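BH0493 protein (Bacillus halodurans C-125, PDB 2QEE) binds zinc and is a putative amidohydrolase, probably carrying out metal-dependent chemistry in the mouth of a beta/alpha barrel. Local coordinates at residues N20-V24 and L136-S140; M322-C326 and M339-R343; T349-P353 and L405-F410; P353-D357 and W368-K372. All coordinates share one frame; numbering follows the deposited sequence.

Contact 1 of 4, residues N20-V24 and L136-S140; sequences NNQPV and LANVS
The side-chain amide nitrogen Asn138 ND2 donates to two backbone oxygens at the end of helix 8-21. It lies 3.0 Å from Asn20 O and 3.1 Å from Asn21 O. Both oxygens sit in the plane of the Asn138 amide, but they are used differently. The donor is tilted slightly from the carbonyl plane of Asn20, whereas it stands above the carbonyl plane of Asn21. With CG anti to the backbone N (chi1 -159°), the amide is swung across to these helix-end carbonyls. Asn138 itself has positive phi and closes a Schellman motif at the end of helix 126-136. Two helix ends thus meet just before two parallel strands begin, 24-26 and 139-143, as expected for neighbouring strands of a beta/alpha barrel. Here Val24 N donates to Asn138 O (2.9 Å, 166°). Ser140 N returns a bond of 2.9 Å to Val24 O. A serine in place of Asn138 would probably leave the carbonyls of Asn20 and Asn21 without this shared donor and the end of helix 8-21 less firmly tied. Lys372 NZ is a second donor here, to Gln22 O and weakly to Asn20 O. Val24 CB and Val139 CG2 touch at 4.0 Å on the face of the sheet covered by Trp368. Pro23 CB packs against Ser140 CB at 3.8 Å. Water 1 bridges the same two residues, donating to Pro23 O and to Ser140 OG.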
loop_
_atom_site.group_PDB
_atom_site.type_symbol
_atom_site.label_atom_id
_atom_site.label_comp_id
_atom_site.label_asym_id
_atom_site.label_seq_id
_atom_site.Cartn_x
_atom_site.Cartn_y
_atom_site.Cartn_z
ATOM N N ASN C 20 9.737 22.354 -14.977
ATOM C CA ASN C 20 9.624 22.318 -16.441
ATOM C C ASN C 20 10.904 22.726 -17.118
ATOM O O ASN C 20 11.284 22.111 -18.103
ATOM C CB ASN C 20 8.442 23.143 -16.932
ATOM C CG ASN C 20 7.097 22.463 -16.589
ATOM O OD1 ASN C 20 7.065 21.254 -16.345
ATOM N ND2 ASN C 20 6.002 23.228 -16.585
ATOM N N ASN C 21 11.580 23.732 -16.579
ATOM C CA ASN C 21 12.808 24.244 -17.166
ATOM C C ASN C 21 14.108 23.496 -16.870
ATOM O O ASN C 21 15.132 23.719 -17.552
ATOM C CB ASN C 21 12.985 25.710 -16.728
ATOM C CG ASN C 21 11.957 26.604 -17.334
ATOM O OD1 ASN C 21 11.430 26.313 -18.403
ATOM N ND2 ASN C 21 11.646 27.713 -16.649
ATOM N N GLN C 22 14.103 22.598 -15.877
ATOM C CA GLN C 22 15.324 21.934 -15.483
ATOM C C GLN C 22 15.608 20.842 -16.511
ATOM O O GLN C 22 14.769 19.964 -16.713
ATOM C CB GLN C 22 15.154 21.247 -14.121
ATOM C CG GLN C 22 16.269 20.224 -13.785
ATOM C CD GLN C 22 17.643 20.905 -13.678
ATOM O OE1 GLN C 22 17.771 22.035 -13.174
ATOM N NE2 GLN C 22 18.706 20.211 -14.155
ATOM N N PRO C 23 16.782 20.902 -17.165
ATOM C CA PRO C 23 17.083 19.804 -18.114
ATOM C C PRO C 23 17.260 18.493 -17.349
ATOM O O PRO C 23 17.971 18.439 -16.324
ATOM C CB PRO C 23 18.424 20.214 -18.716
ATOM C CG PRO C 23 18.564 21.711 -18.414
ATOM C CD PRO C 23 17.818 21.953 -17.160
ATOM N N VAL C 24 16.662 17.458 -17.888
ATOM C CA VAL C 24 16.662 16.166 -17.250
ATOM C C VAL C 24 17.827 15.275 -17.680
ATOM O O VAL C 24 18.102 15.154 -18.886
ATOM C CB VAL C 24 15.373 15.446 -17.592
ATOM C CG1 VAL C 24 15.371 14.032 -16.999
ATOM C CG2 VAL C 24 14.155 16.260 -17.029
ATOM N N LEU C 136 11.864 19.059 -26.904
ATOM C CA LEU C 136 10.474 19.021 -26.394
ATOM C C LEU C 136 10.353 18.439 -24.997
ATOM O O LEU C 136 9.594 18.982 -24.156
ATOM C CB LEU C 136 9.541 18.247 -27.315
ATOM C CG LEU C 136 9.133 18.957 -28.589
ATOM C CD1 LEU C 136 8.459 17.935 -29.510
ATOM C CD2 LEU C 136 8.220 20.139 -28.259
ATOM N N ALA C 137 11.084 17.349 -24.737
ATOM C CA ALA C 137 11.068 16.710 -23.419
ATOM C C ALA C 137 12.063 17.394 -22.461
ATOM O O ALA C 137 12.160 17.009 -21.295
ATOM C CB ALA C 137 11.373 15.180 -23.544
ATOM N N ASN C 138 12.844 18.388 -22.935
ATOM C CA ASN C 138 13.895 18.989 -22.100
ATOM C C ASN C 138 14.790 17.966 -21.406
ATOM O O ASN C 138 15.015 18.020 -20.183
ATOM C CB ASN C 138 13.300 19.977 -21.064
ATOM C CG ASN C 138 14.312 20.963 -20.561
ATOM O OD1 ASN C 138 15.458 21.053 -21.059
ATOM N ND2 ASN C 138 13.937 21.678 -19.479
ATOM N N VAL C 139 15.333 17.018 -22.197
ATOM C CA VAL C 139 16.259 16.023 -21.682
ATOM C C VAL C 139 17.655 16.296 -22.273
ATOM O O VAL C 139 17.823 16.321 -23.507
ATOM C CB VAL C 139 15.823 14.593 -22.046
ATOM C CG1 VAL C 139 16.930 13.569 -21.738
ATOM C CG2 VAL C 139 14.519 14.237 -21.292
ATOM N N SER C 140 18.603 16.537 -21.390
ATOM C CA SER C 140 19.973 16.909 -21.779
ATOM C C SER C 140 20.840 15.652 -21.930
ATOM O O SER C 140 21.851 15.645 -22.699
ATOM C CB SER C 140 20.569 17.822 -20.725
ATOM O OG SER C 140 20.749 17.162 -19.487
HETATM O O HOH W 1 20.513 17.118 -16.802
#

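Contact 2 of 4, residues M322-C326 and M339-R343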
loop_
_atom_site.group_PDB
_atom_site.type_symbol
_atom_site.label_atom_id
_atom_site.label_comp_id
_atom_site.label_asym_id
_atom_site.label_seq_id
_atom_site.Cartn_x
_atom_site.Cartn_y
_atom_site.Cartn_z
ATOM N N MET C 322 21.492 4.369 -3.600
ATOM C CA MET C 322 20.754 5.478 -4.220
ATOM C C MET C 322 19.561 4.777 -4.834
ATOM O O MET C 322 19.708 3.905 -5.668
ATOM C CB MET C 322 21.553 6.206 -5.312
ATOM C CG MET C 322 20.781 7.277 -6.086
ATOM S SD MET C 322 20.095 8.502 -4.916
ATOM C CE MET C 322 21.584 9.338 -4.434
ATOM N N ILE C 323 18.359 5.137 -4.398
ATOM C CA ILE C 323 17.154 4.562 -5.055
ATOM C C ILE C 323 16.686 5.451 -6.183
ATOM O O ILE C 323 16.831 6.710 -6.127
ATOM C CB ILE C 323 16.006 4.291 -4.015
ATOM C CG1 ILE C 323 15.430 5.583 -3.498
ATOM C CG2 ILE C 323 16.548 3.364 -2.895
ATOM C CD1 ILE C 323 14.397 5.280 -2.339
ATOM N N PHE C 324 16.128 4.859 -7.237
ATOM C CA PHE C 324 15.764 5.631 -8.414
ATOM C C PHE C 324 14.457 5.146 -9.010
ATOM O O PHE C 324 14.218 3.893 -9.035
ATOM C CB PHE C 324 16.871 5.623 -9.481
ATOM C CG PHE C 324 17.051 4.290 -10.180
ATOM C CD1 PHE C 324 16.428 4.024 -11.422
ATOM C CD2 PHE C 324 17.874 3.316 -9.607
ATOM C CE1 PHE C 324 16.630 2.794 -12.084
ATOM C CE2 PHE C 324 18.100 2.066 -10.271
ATOM C CZ PHE C 324 17.442 1.836 -11.535
ATOM N N GLY C 325 13.618 6.103 -9.376
ATOM C CA GLY C 325 12.564 5.907 -10.371
ATOM C C GLY C 325 11.380 5.067 -9.877
ATOM O O GLY C 325 11.369 4.472 -8.799
ATOM N N CYS C 326 10.376 5.049 -10.741
ATOM C CA CYS C 326 9.204 4.271 -10.520
ATOM C C CYS C 326 9.100 3.385 -11.715
ATOM O O CYS C 326 8.619 3.799 -12.750
ATOM C CB CYS C 326 8.004 5.236 -10.451
ATOM S SG CYS C 326 8.150 6.502 -9.164
ATOM N N MET C 339 4.822 6.891 -4.021
ATOM C CA MET C 339 6.222 6.600 -3.860
ATOM C C MET C 339 7.007 7.897 -3.644
ATOM O O MET C 339 7.869 7.941 -2.797
ATOM C CB MET C 339 6.728 5.896 -5.127
ATOM C CG MET C 339 6.374 4.391 -5.160
ATOM S SD MET C 339 6.978 3.679 -6.742
ATOM C CE MET C 339 8.775 3.906 -6.520
ATOM N N THR C 340 6.748 8.922 -4.456
ATOM C CA THR C 340 7.487 10.180 -4.400
ATOM C C THR C 340 7.279 10.855 -3.024
ATOM O O THR C 340 8.207 11.399 -2.457
ATOM C CB THR C 340 7.124 11.074 -5.621
ATOM O OG1 THR C 340 7.440 10.342 -6.840
ATOM C CG2 THR C 340 7.912 12.385 -5.638
ATOM N N ARG C 341 6.055 10.791 -2.503
ATOM C CA ARG C 341 5.767 11.367 -1.197
ATOM C C ARG C 341 6.496 10.613 -0.086
ATOM O O ARG C 341 7.104 11.233 0.792
ATOM C CB ARG C 341 4.232 11.400 -0.959
ATOM C CG ARG C 341 3.578 12.458 -1.863
ATOM C CD ARG C 341 2.084 12.496 -1.777
ATOM N NE ARG C 341 1.588 13.569 -2.665
ATOM C CZ ARG C 341 1.517 14.869 -2.292
ATOM N NH1 ARG C 341 1.834 15.253 -1.025
ATOM N NH2 ARG C 341 1.112 15.767 -3.158
ATOM N N MET C 342 6.423 9.283 -0.083
ATOM C CA MET C 342 7.126 8.470 0.922
ATOM C C MET C 342 8.629 8.752 0.876
ATOM O O MET C 342 9.266 8.974 1.902
ATOM C CB MET C 342 6.898 6.946 0.746
ATOM C CG MET C 342 5.423 6.518 1.033
ATOM S SD MET C 342 5.330 4.719 1.034
ATOM C CE MET C 342 5.552 4.261 -0.704
ATOM N N ARG C 343 9.136 8.822 -0.350
ATOM C CA ARG C 343 10.562 9.062 -0.532
ATOM C C ARG C 343 10.962 10.450 0.016
ATOM O O ARG C 343 11.935 10.572 0.740
ATOM C CB ARG C 343 10.917 8.943 -2.011
ATOM C CG ARG C 343 10.892 7.470 -2.446
ATOM C CD ARG C 343 10.934 7.385 -3.947
ATOM N NE ARG C 343 11.157 5.994 -4.341
ATOM C CZ ARG C 343 11.478 5.672 -5.604
ATOM N NH1 ARG C 343 11.555 6.618 -6.523
ATOM N NH2 ARG C 343 11.797 4.402 -5.941
#
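Arg343 reaches from helix 333-347 to the backbone of Gly325, and its guanidinium is the tightly packed part of the contact. NH2 donates to Gly325 O at 2.9 Å. NH1 adds a weak bond of 3.1 Å to that same Gly325 O. The oxygen sits at the guanidinium edge, tilted somewhat out of its plane, and is shared by the two terminal nitrogens. Ile323 CG1 lies over one face, offset toward the rim, and Met339 CE lies over the opposite face. The Arg343 chain is extended from CG to NE, and Ile323 CD1 crosses it at 3.9 Å from NE. Met339 folds back at chi3 (64°), which brings its CE to 3.5 Å from Gly325 O and to 3.8 Å from Cys326 SG. The bond and the two covers hold the buried group in place. Packing is looser at the margin, where Cys326 SG comes no nearer than 4.3 Å to Arg343 NH1. The far side of the helix is less enclosed by its own chain: Arg341 is partly exposed, forms a salt bridge with Asp381 and borders Glu334 of the second subunit. Strand 321-323 and the helix after it are joined here, consistent with one beta/alpha unit of an amidohydrolase barrel. Helix 308-317 packs on Ile323, Met339 and Arg343, strand 298-302 lies beside strand 321-323, and Ile323 also bonds through its backbone to Ile352.

Contact 3 of 4, residues T349-P353 and L405-F410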
loop_
_atom_site.group_PDB
_atom_site.type_symbol
_atom_site.label_atom_id
_atom_site.label_comp_id
_atom_site.label_asym_id
_atom_site.label_seq_id
_atom_site.Cartn_x
_atom_site.Cartn_y
_atom_site.Cartn_z
ATOM N N THR C 349 15.587 15.407 -0.262
ATOM C CA THR C 349 15.879 15.391 -1.692
ATOM C C THR C 349 16.996 14.387 -2.071
ATOM O O THR C 349 17.517 14.439 -3.230
ATOM C CB THR C 349 16.327 16.794 -2.190
ATOM O OG1 THR C 349 17.471 17.175 -1.426
ATOM C CG2 THR C 349 15.159 17.817 -2.014
ATOM N N SER C 350 17.342 13.470 -1.170
ATOM C CA SER C 350 18.463 12.513 -1.400
ATOM C C SER C 350 18.048 11.213 -2.167
ATOM O O SER C 350 18.350 10.079 -1.740
ATOM C CB SER C 350 19.198 12.183 -0.078
ATOM O OG SER C 350 18.428 11.441 0.872
ATOM N N PHE C 351 17.338 11.399 -3.277
ATOM C CA PHE C 351 17.020 10.276 -4.141
ATOM C C PHE C 351 16.803 10.758 -5.547
ATOM O O PHE C 351 16.793 11.974 -5.793
ATOM C CB PHE C 351 15.732 9.579 -3.623
ATOM C CG PHE C 351 14.436 10.425 -3.732
ATOM C CD1 PHE C 351 13.497 10.064 -4.670
ATOM C CD2 PHE C 351 14.156 11.468 -2.820
ATOM C CE1 PHE C 351 12.280 10.798 -4.799
ATOM C CE2 PHE C 351 12.968 12.208 -2.921
ATOM C CZ PHE C 351 12.030 11.875 -3.914
ATOM N N ILE C 352 16.598 9.824 -6.473
ATOM C CA ILE C 352 16.311 10.147 -7.871
ATOM C C ILE C 352 14.847 9.748 -8.130
ATOM O O ILE C 352 14.496 8.542 -8.211
ATOM C CB ILE C 352 17.280 9.395 -8.837
ATOM C CG1 ILE C 352 18.753 9.797 -8.533
ATOM C CG2 ILE C 352 16.865 9.578 -10.321
ATOM C CD1 ILE C 352 19.740 8.777 -9.171
ATOM N N PRO C 353 13.969 10.743 -8.201
ATOM C CA PRO C 353 12.512 10.374 -8.304
ATOM C C PRO C 353 12.086 9.602 -9.546
ATOM O O PRO C 353 11.137 8.806 -9.475
ATOM C CB PRO C 353 11.772 11.725 -8.278
ATOM C CG PRO C 353 12.841 12.766 -8.599
ATOM C CD PRO C 353 14.172 12.202 -8.041
ATOM N N LEU C 405 17.329 16.716 -7.924
ATOM C CA LEU C 405 16.412 15.600 -8.155
ATOM C C LEU C 405 16.463 15.111 -9.606
ATOM O O LEU C 405 16.407 13.903 -9.816
ATOM C CB LEU C 405 14.962 16.015 -7.849
ATOM C CG LEU C 405 14.742 16.305 -6.339
ATOM C CD1 LEU C 405 13.407 17.014 -6.198
ATOM C CD2 LEU C 405 14.729 14.951 -5.530
ATOM N N PHE C 406 16.544 16.029 -10.585
ATOM C CA PHE C 406 16.436 15.625 -12.012
ATOM C C PHE C 406 17.765 15.348 -12.697
ATOM O O PHE C 406 17.783 14.819 -13.835
ATOM C CB PHE C 406 15.593 16.594 -12.854
ATOM C CG PHE C 406 14.115 16.536 -12.509
ATOM C CD1 PHE C 406 13.262 15.630 -13.149
ATOM C CD2 PHE C 406 13.582 17.406 -11.557
ATOM C CE1 PHE C 406 11.905 15.549 -12.807
ATOM C CE2 PHE C 406 12.243 17.333 -11.217
ATOM C CZ PHE C 406 11.397 16.430 -11.871
ATOM N N SER C 407 18.869 15.693 -12.008
ATOM C CA SER C 407 20.195 15.570 -12.650
ATOM C C SER C 407 21.375 15.351 -11.738
ATOM O O SER C 407 22.115 14.340 -11.836
ATOM C CB SER C 407 20.461 16.792 -13.544
ATOM O OG SER C 407 21.704 16.605 -14.209
ATOM N N ARG C 408 21.590 16.275 -10.815
ATOM C CA ARG C 408 22.842 16.266 -10.055
ATOM C C ARG C 408 23.009 15.093 -9.107
ATOM O O ARG C 408 24.116 14.645 -8.911
ATOM C CB ARG C 408 23.043 17.559 -9.261
ATOM C CG ARG C 408 22.943 18.780 -10.106
ATOM C CD ARG C 408 23.181 20.084 -9.291
ATOM N NE ARG C 408 23.010 21.248 -10.164
ATOM C CZ ARG C 408 22.795 22.499 -9.760
ATOM N NH1 ARG C 408 22.695 22.803 -8.467
ATOM N NH2 ARG C 408 22.662 23.451 -10.674
ATOM N N ASN C 409 21.910 14.585 -8.512
ATOM C CA ASN C 409 22.046 13.471 -7.585
ATOM C C ASN C 409 22.573 12.247 -8.315
ATOM O O ASN C 409 23.385 11.514 -7.751
ATOM C CB ASN C 409 20.682 13.072 -6.944
ATOM C CG ASN C 409 20.231 14.061 -5.876
ATOM O OD1 ASN C 409 21.035 14.883 -5.368
ATOM N ND2 ASN C 409 18.908 13.951 -5.471
ATOM N N PHE C 410 22.210 12.133 -9.580
ATOM C CA PHE C 410 22.652 10.951 -10.328
ATOM C C PHE C 410 24.171 11.132 -10.603
ATOM O O PHE C 410 24.988 10.250 -10.267
ATOM C CB PHE C 410 21.931 10.806 -11.654
ATOM C CG PHE C 410 22.518 9.728 -12.533
ATOM C CD1 PHE C 410 22.328 8.369 -12.196
ATOM C CD2 PHE C 410 23.270 10.044 -13.660
ATOM C CE1 PHE C 410 22.886 7.330 -12.980
ATOM C CE2 PHE C 410 23.814 9.013 -14.484
ATOM C CZ PHE C 410 23.621 7.640 -14.140
#
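Ile352 and Leu405 come within 5.5 Å, CA to CA, where the irregular segment 349-353 passes a wider pi-type turn of helix 395-414. An inverse gamma turn centred on Ser350 bends the chain, and the carbonyls of Thr349 and Phe351 both reach one side-chain amide. Asn409 ND2 donates to Thr349 O at 2.7 Å, nearly along the C=O axis. It also donates to Phe351 O at 2.9 Å, this time from above the carbonyl plane. The chi1 of -75° sets Asn409 CG anti to its own carbonyl carbon and turns the amide toward the loop. An alanine at Asn409 is likely to leave two buried carbonyls without this donor and the bend at Ser350 less well fixed. Leu405 packs beside the amide. Its CD2 lies over one face of the Phe351 ring, 4.2 Å from CE2, and also touches Pro353 CD at 3.8 Å. Pro353 CD meets the backbone too, 3.3 Å from Leu405 O. Further along, Ile352 CG1 slides past Asn409 CB, and Ile352 CD1 sits at the edge of the Phe410 ring, near its plane, and touches Phe410 CB at 3.9 Å. Trp60 of the second subunit packs on Thr349, Ser350 and Asn409, so this end of the contact borders the subunit interface. Ile352 bonds through its backbone to Ile323 and Gly325, beside strand 321-323. A C-terminal helix packed on the segment that leads to zinc-binding Asp357 is consistent with the end of an amidohydrolase beta/alpha barrel.

Contact 4 of 4, residues P353-D357 and W368-K372; sequences PQHSD and WHHSK. With ZN (zinc ion), chain T.
Trp368, Gln354 and Ser371 carry most of this buried contact. It joins the segment leading to a zinc ligand, Asp357, to helix 363-388, as at the last strand of an amidohydrolase beta/alpha barrel. The Trp368 ring lies along the backbone of Gln354, His355 and Ser356. Its CH2 points at Gln354 O, near the ring plane and 3.4 Å away. CZ3 of Trp368 touches Gln354 CB at 3.9 Å, and its NE1 passes 3.8 Å from Ser356 CB. The indole N-H itself bonds to Asp26 OD2, which also takes Ser356 OG, so one carboxylate oxygen ties the ring to the loop. Gln354 leaves its backbone with CG anti to N (chi1 -174°) and then bends at chi2 (61°). This brings NE2 to Ser371 OG at 2.8 Å. The bond is almost straight (172°) and lies in the amide plane. The other end of the amide is held as well. OE1 of Gln354 accepts from His355 N at 2.9 Å and from Cys326 N, which fixes the rotation of the buried group. The His355 side chain starts away from the helix, and its ring lies beside the zinc ligand His28. Its NE2 donates to Asp357 OD2 at 3.2 Å, in the ring plane but above the carboxylate plane. The other oxygen, Asp357 OD1, binds the zinc ion at 2.1 Å, alongside His28, His30 and water 2.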
loop_
_atom_site.group_PDB
_atom_site.type_symbol
_atom_site.label_atom_id
_atom_site.label_comp_id
_atom_site.label_asym_id
_atom_site.label_seq_id
_atom_site.Cartn_x
_atom_site.Cartn_y
_atom_site.Cartn_z
ATOM N N PRO C 353 13.969 10.743 -8.201
ATOM C CA PRO C 353 12.512 10.374 -8.304
ATOM C C PRO C 353 12.086 9.602 -9.546
ATOM O O PRO C 353 11.137 8.806 -9.475
ATOM C CB PRO C 353 11.772 11.725 -8.278
ATOM C CG PRO C 353 12.841 12.766 -8.599
ATOM C CD PRO C 353 14.172 12.202 -8.041
ATOM N N GLN C 354 12.719 9.794 -10.706
ATOM C CA GLN C 354 12.147 9.161 -11.886
ATOM C C GLN C 354 13.205 8.877 -12.966
ATOM O O GLN C 354 14.255 9.553 -12.996
ATOM C CB GLN C 354 11.023 9.999 -12.475
ATOM C CG GLN C 354 10.255 9.373 -13.634
ATOM C CD GLN C 354 9.570 8.055 -13.218
ATOM O OE1 GLN C 354 10.254 7.100 -12.819
ATOM N NE2 GLN C 354 8.223 8.000 -13.339
ATOM N N HIS C 355 12.879 7.889 -13.796
ATOM C CA HIS C 355 13.565 7.621 -15.059
ATOM C C HIS C 355 12.454 7.240 -16.032
ATOM O O HIS C 355 11.372 6.885 -15.586
ATOM C CB HIS C 355 14.598 6.501 -14.929
ATOM C CG HIS C 355 14.036 5.143 -14.611
ATOM N ND1 HIS C 355 13.591 4.806 -13.347
ATOM C CD2 HIS C 355 13.839 4.045 -15.380
ATOM C CE1 HIS C 355 13.154 3.556 -13.346
ATOM N NE2 HIS C 355 13.298 3.065 -14.568
ATOM N N SER C 356 12.723 7.254 -17.340
ATOM C CA SER C 356 11.654 6.943 -18.299
ATOM C C SER C 356 11.561 5.477 -18.659
ATOM O O SER C 356 10.467 4.981 -19.008
ATOM C CB SER C 356 11.787 7.762 -19.592
ATOM O OG SER C 356 12.894 7.291 -20.383
ATOM N N ASP C 357 12.708 4.802 -18.665
ATOM C CA ASP C 357 12.788 3.470 -19.252
ATOM C C ASP C 357 12.244 3.481 -20.715
ATOM O O ASP C 357 11.663 2.498 -21.163
ATOM C CB ASP C 357 11.910 2.537 -18.443
ATOM C CG ASP C 357 12.597 1.361 -18.088
ATOM O OD1 ASP C 357 13.216 0.813 -19.019
ATOM O OD2 ASP C 357 12.576 1.050 -16.888
ATOM N N TRP C 368 8.287 12.127 -19.203
ATOM C CA TRP C 368 8.736 13.283 -18.406
ATOM C C TRP C 368 7.595 14.271 -18.134
ATOM O O TRP C 368 7.505 14.817 -17.047
ATOM C CB TRP C 368 10.007 13.922 -19.044
ATOM C CG TRP C 368 11.138 12.983 -18.803
ATOM C CD1 TRP C 368 11.760 12.184 -19.736
ATOM C CD2 TRP C 368 11.688 12.636 -17.541
ATOM N NE1 TRP C 368 12.707 11.414 -19.126
ATOM C CE2 TRP C 368 12.655 11.643 -17.767
ATOM C CE3 TRP C 368 11.449 13.077 -16.228
ATOM C CZ2 TRP C 368 13.408 11.090 -16.743
ATOM C CZ3 TRP C 368 12.202 12.559 -15.215
ATOM C CH2 TRP C 368 13.166 11.536 -15.477
ATOM N N HIS C 369 6.726 14.493 -19.089
ATOM C CA HIS C 369 5.585 15.394 -18.861
ATOM C C HIS C 369 4.714 14.850 -17.700
ATOM O O HIS C 369 4.332 15.586 -16.757
ATOM C CB HIS C 369 4.775 15.478 -20.147
ATOM C CG HIS C 369 3.583 16.388 -20.087
ATOM N ND1 HIS C 369 2.437 16.094 -19.355
ATOM C CD2 HIS C 369 3.329 17.553 -20.732
ATOM C CE1 HIS C 369 1.559 17.069 -19.518
ATOM N NE2 HIS C 369 2.074 17.968 -20.345
ATOM N N HIS C 370 4.357 13.564 -17.779
ATOM C CA HIS C 370 3.412 13.016 -16.777
ATOM C C HIS C 370 4.051 12.969 -15.404
ATOM O O HIS C 370 3.369 13.188 -14.364
ATOM C CB HIS C 370 2.984 11.590 -17.171
ATOM C CG HIS C 370 2.164 11.495 -18.428
ATOM N ND1 HIS C 370 1.552 10.311 -18.801
ATOM C CD2 HIS C 370 1.857 12.400 -19.391
ATOM C CE1 HIS C 370 0.929 10.490 -19.960
ATOM N NE2 HIS C 370 1.063 11.756 -20.315
ATOM N N SER C 371 5.347 12.616 -15.364
ATOM C CA SER C 371 6.050 12.532 -14.077
ATOM C C SER C 371 6.361 13.895 -13.518
ATOM O O SER C 371 6.315 14.075 -12.338
ATOM C CB SER C 371 7.343 11.763 -14.220
ATOM O OG SER C 371 7.009 10.363 -14.342
ATOM N N LYS C 372 6.783 14.828 -14.363
ATOM C CA LYS C 372 7.087 16.167 -13.822
ATOM C C LYS C 372 5.903 16.827 -13.117
ATOM O O LYS C 372 6.093 17.401 -12.076
ATOM C CB LYS C 372 7.672 17.103 -14.890
ATOM C CG LYS C 372 9.172 16.852 -15.053
ATOM C CD LYS C 372 9.749 17.847 -16.144
ATOM C CE LYS C 372 11.316 17.947 -16.045
ATOM N NZ LYS C 372 11.897 19.034 -16.948
HETATM ZN ZN ZN T . 14.519 -0.805 -18.470
HETATM O O HOH W 2 13.957 -2.221 -17.512
#

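From the N terminus, contact 1 comes first. It closes a long, mostly helical excursion and pairs strand 24-26 with strand 139-143. Contact 2 follows in series, closing the short connection from strand 321-323 into helix 333-347. Contacts 3 and 4 both start from the next segment and share Pro353. Contact 4 is the shorter loop, to helix 363-388, and lies inside the longer one that contact 3 closes onto helix 395-414. No two loops interlock. Lys372 and Trp368 of contact 4 and Phe406 of contact 3 pack on Val24, linking the chain's first strand to its last two helices. Segment 349-357 bonds to 323-326, joining contacts 3 and 4 to contact 2.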